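Local coordinates for protein GH18 chiitnase (PDB 6K7Z) that probably hydrolyses internal glycosidic bonds of chitin, as an endochitinase of glycoside hydrolase family 18 with a TIM-barrel catalytic domain, at residues Thr6-Gly11 against Gly45-Thr50. Numbering follows the deposited sequence.
Sequences TYYNSG and GAIAAT
Tyr8 and Asn9 meet Ala46 and Ile47 where the first strand of the TIM barrel, 3-8, runs out into its following loop. Segment 45-50 belongs to the loop after strand 41-43, whose neighbour in the sheet is strand 25-33. The Tyr8 ring lies beside a type I beta turn, Gly45 to Ala48. Its CG is anti to the backbone N (chi1 -172°) and beside the carbonyl carbon, and from there the ring extends to the turn. Two adjacent ring atoms, CD2 and CE2, make the contacts. CD2 is 4.0 Å from Ile47 CG2, which sits at the ring edge, near its plane. CE2 is 4.0 Å from Ala46 CB, which comes in obliquely. The Tyr8 and Ile47 side chains run past one another in opposing senses. Ser10 O lies over one face of the ring, offset toward the rim. The phenol end is held elsewhere, where Tyr8 OH hydrogen-bonds Val13 O.

The backbone joins the two segments directly. Ala46 N donates to Asn9 O over 3.0 Å. The bond is straight, 171° at the hydrogen. A water accepts from Ile47 N, 2.9 Å away. The same water lies 3.2 Å from Asn9 O and can donate to it, though other acceptors compete for its protons. Asn9 O thus takes one direct bond from the turn and can also be linked through water to the next amide. Asn9 ND2 hydrogen-bonds Ala29 O of strand 25-33. That nitrogen also passes 3.9 Å from Gly45 CA. Gly45 has a positive phi, 99°, a conformation readily reached by a residue without CB. Packing is close at Gly11, where the Ala46 methyl is directed toward the other segment. There Ala46 CB approaches Gly11 CA to 3.4 Å.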
loop_
_atom_site.group_PDB
_atom_site.type_symbol
_atom_site.label_atom_id
_atom_site.label_comp_id
_atom_site.label_asym_id
_atom_site.label_seq_id
_atom_site.Cartn_x
_atom_site.Cartn_y
_atom_site.Cartn_z
ATOM N N THR A 6 7.333 3.696 1.771
ATOM C CA THR A 6 6.823 4.108 3.070
ATOM C C THR A 6 5.491 4.805 2.881
ATOM O O THR A 6 5.205 5.352 1.816
ATOM C CB THR A 6 7.812 5.024 3.825
ATOM O OG1 THR A 6 7.308 5.301 5.141
ATOM C CG2 THR A 6 8.059 6.332 3.065
ATOM N N TYR A 7 4.672 4.773 3.931
ATOM C CA TYR A 7 3.450 5.564 4.006
ATOM C C TYR A 7 3.681 6.836 4.809
ATOM O O TYR A 7 4.330 6.816 5.857
ATOM C CB TYR A 7 2.310 4.782 4.651
ATOM C CG TYR A 7 1.715 3.730 3.755
ATOM C CD1 TYR A 7 2.334 2.487 3.620
ATOM C CD2 TYR A 7 0.555 3.976 3.044
ATOM C CE1 TYR A 7 1.821 1.523 2.792
ATOM C CE2 TYR A 7 0.019 3.001 2.206
ATOM C CZ TYR A 7 0.662 1.783 2.093
ATOM O OH TYR A 7 0.161 0.810 1.278
ATOM N N TYR A 8 3.133 7.946 4.320
ATOM C CA TYR A 8 3.200 9.213 5.032
ATOM C C TYR A 8 1.786 9.578 5.466
ATOM O O TYR A 8 0.957 9.960 4.638
ATOM C CB TYR A 8 3.819 10.294 4.156
ATOM C CG TYR A 8 4.086 11.589 4.892
ATOM C CD1 TYR A 8 5.244 11.745 5.629
ATOM C CD2 TYR A 8 3.191 12.650 4.842
ATOM C CE1 TYR A 8 5.523 12.916 6.297
ATOM C CE2 TYR A 8 3.466 13.843 5.529
ATOM C CZ TYR A 8 4.636 13.955 6.260
ATOM O OH TYR A 8 4.960 15.120 6.951
ATOM N N ASN A 9 1.518 9.454 6.767
ATOM C CA ASN A 9 0.241 9.861 7.349
ATOM C C ASN A 9 0.495 10.899 8.429
ATOM O O ASN A 9 0.124 12.061 8.248
ATOM C CB ASN A 9 -0.512 8.640 7.885
ATOM C CG ASN A 9 -1.918 8.975 8.388
ATOM O OD1 ASN A 9 -2.212 8.809 9.567
ATOM N ND2 ASN A 9 -2.793 9.426 7.491
ATOM N N SER A 10 1.137 10.528 9.542
ATOM C CA SER A 10 1.550 11.503 10.543
ATOM C C SER A 10 2.579 12.468 9.965
ATOM O O SER A 10 3.452 12.079 9.182
ATOM C CB SER A 10 2.146 10.798 11.763
ATOM O OG SER A 10 2.955 11.703 12.501
ATOM N N GLY A 11 2.492 13.731 10.381
ATOM C CA GLY A 11 3.428 14.729 9.899
ATOM C C GLY A 11 4.572 15.072 10.832
ATOM O O GLY A 11 5.188 16.129 10.666
ATOM N N GLY A 45 -4.918 13.343 7.121
ATOM C CA GLY A 45 -3.505 13.250 7.437
ATOM C C GLY A 45 -2.786 14.573 7.249
ATOM O O GLY A 45 -3.365 15.596 6.878
ATOM N N ALA A 46 -1.477 14.538 7.521
ATOM C CA ALA A 46 -0.685 15.759 7.478
ATOM C C ALA A 46 -0.635 16.384 6.091
ATOM O O ALA A 46 -0.318 17.569 5.970
ATOM C CB ALA A 46 0.730 15.468 7.964
ATOM N N ILE A 47 -0.925 15.618 5.040
ATOM C CA ILE A 47 -0.879 16.178 3.699
ATOM C C ILE A 47 -1.971 17.207 3.463
ATOM O O ILE A 47 -1.844 18.031 2.545
ATOM C CB ILE A 47 -0.999 15.070 2.636
ATOM C CG1 ILE A 47 -2.308 14.294 2.822
ATOM C CG2 ILE A 47 0.249 14.173 2.647
ATOM C CD1 ILE A 47 -2.457 13.103 1.889
ATOM N N ALA A 48 -3.048 17.188 4.248
ATOM C CA ALA A 48 -4.252 17.945 3.905
ATOM C C ALA A 48 -4.239 19.344 4.513
ATOM O O ALA A 48 -4.198 19.499 5.739
ATOM C CB ALA A 48 -5.502 17.198 4.363
ATOM N N ALA A 49 -4.301 20.360 3.653
ATOM C CA ALA A 49 -4.643 21.708 4.112
ATOM C C ALA A 49 -6.142 21.836 4.342
ATOM O O ALA A 49 -6.583 22.506 5.285
ATOM C CB ALA A 49 -4.172 22.745 3.098
ATOM N N THR A 50 -6.927 21.218 3.460
ATOM C CA THR A 50 -8.354 21.018 3.628
ATOM C C THR A 50 -8.690 19.623 3.131
ATOM O O THR A 50 -7.818 18.880 2.675
ATOM C CB THR A 50 -9.171 22.017 2.820
ATOM O OG1 THR A 50 -8.956 21.737 1.433
ATOM C CG2 THR A 50 -8.748 23.448 3.131
HETATM O O HOH W 1 -0.910 12.709 5.317
#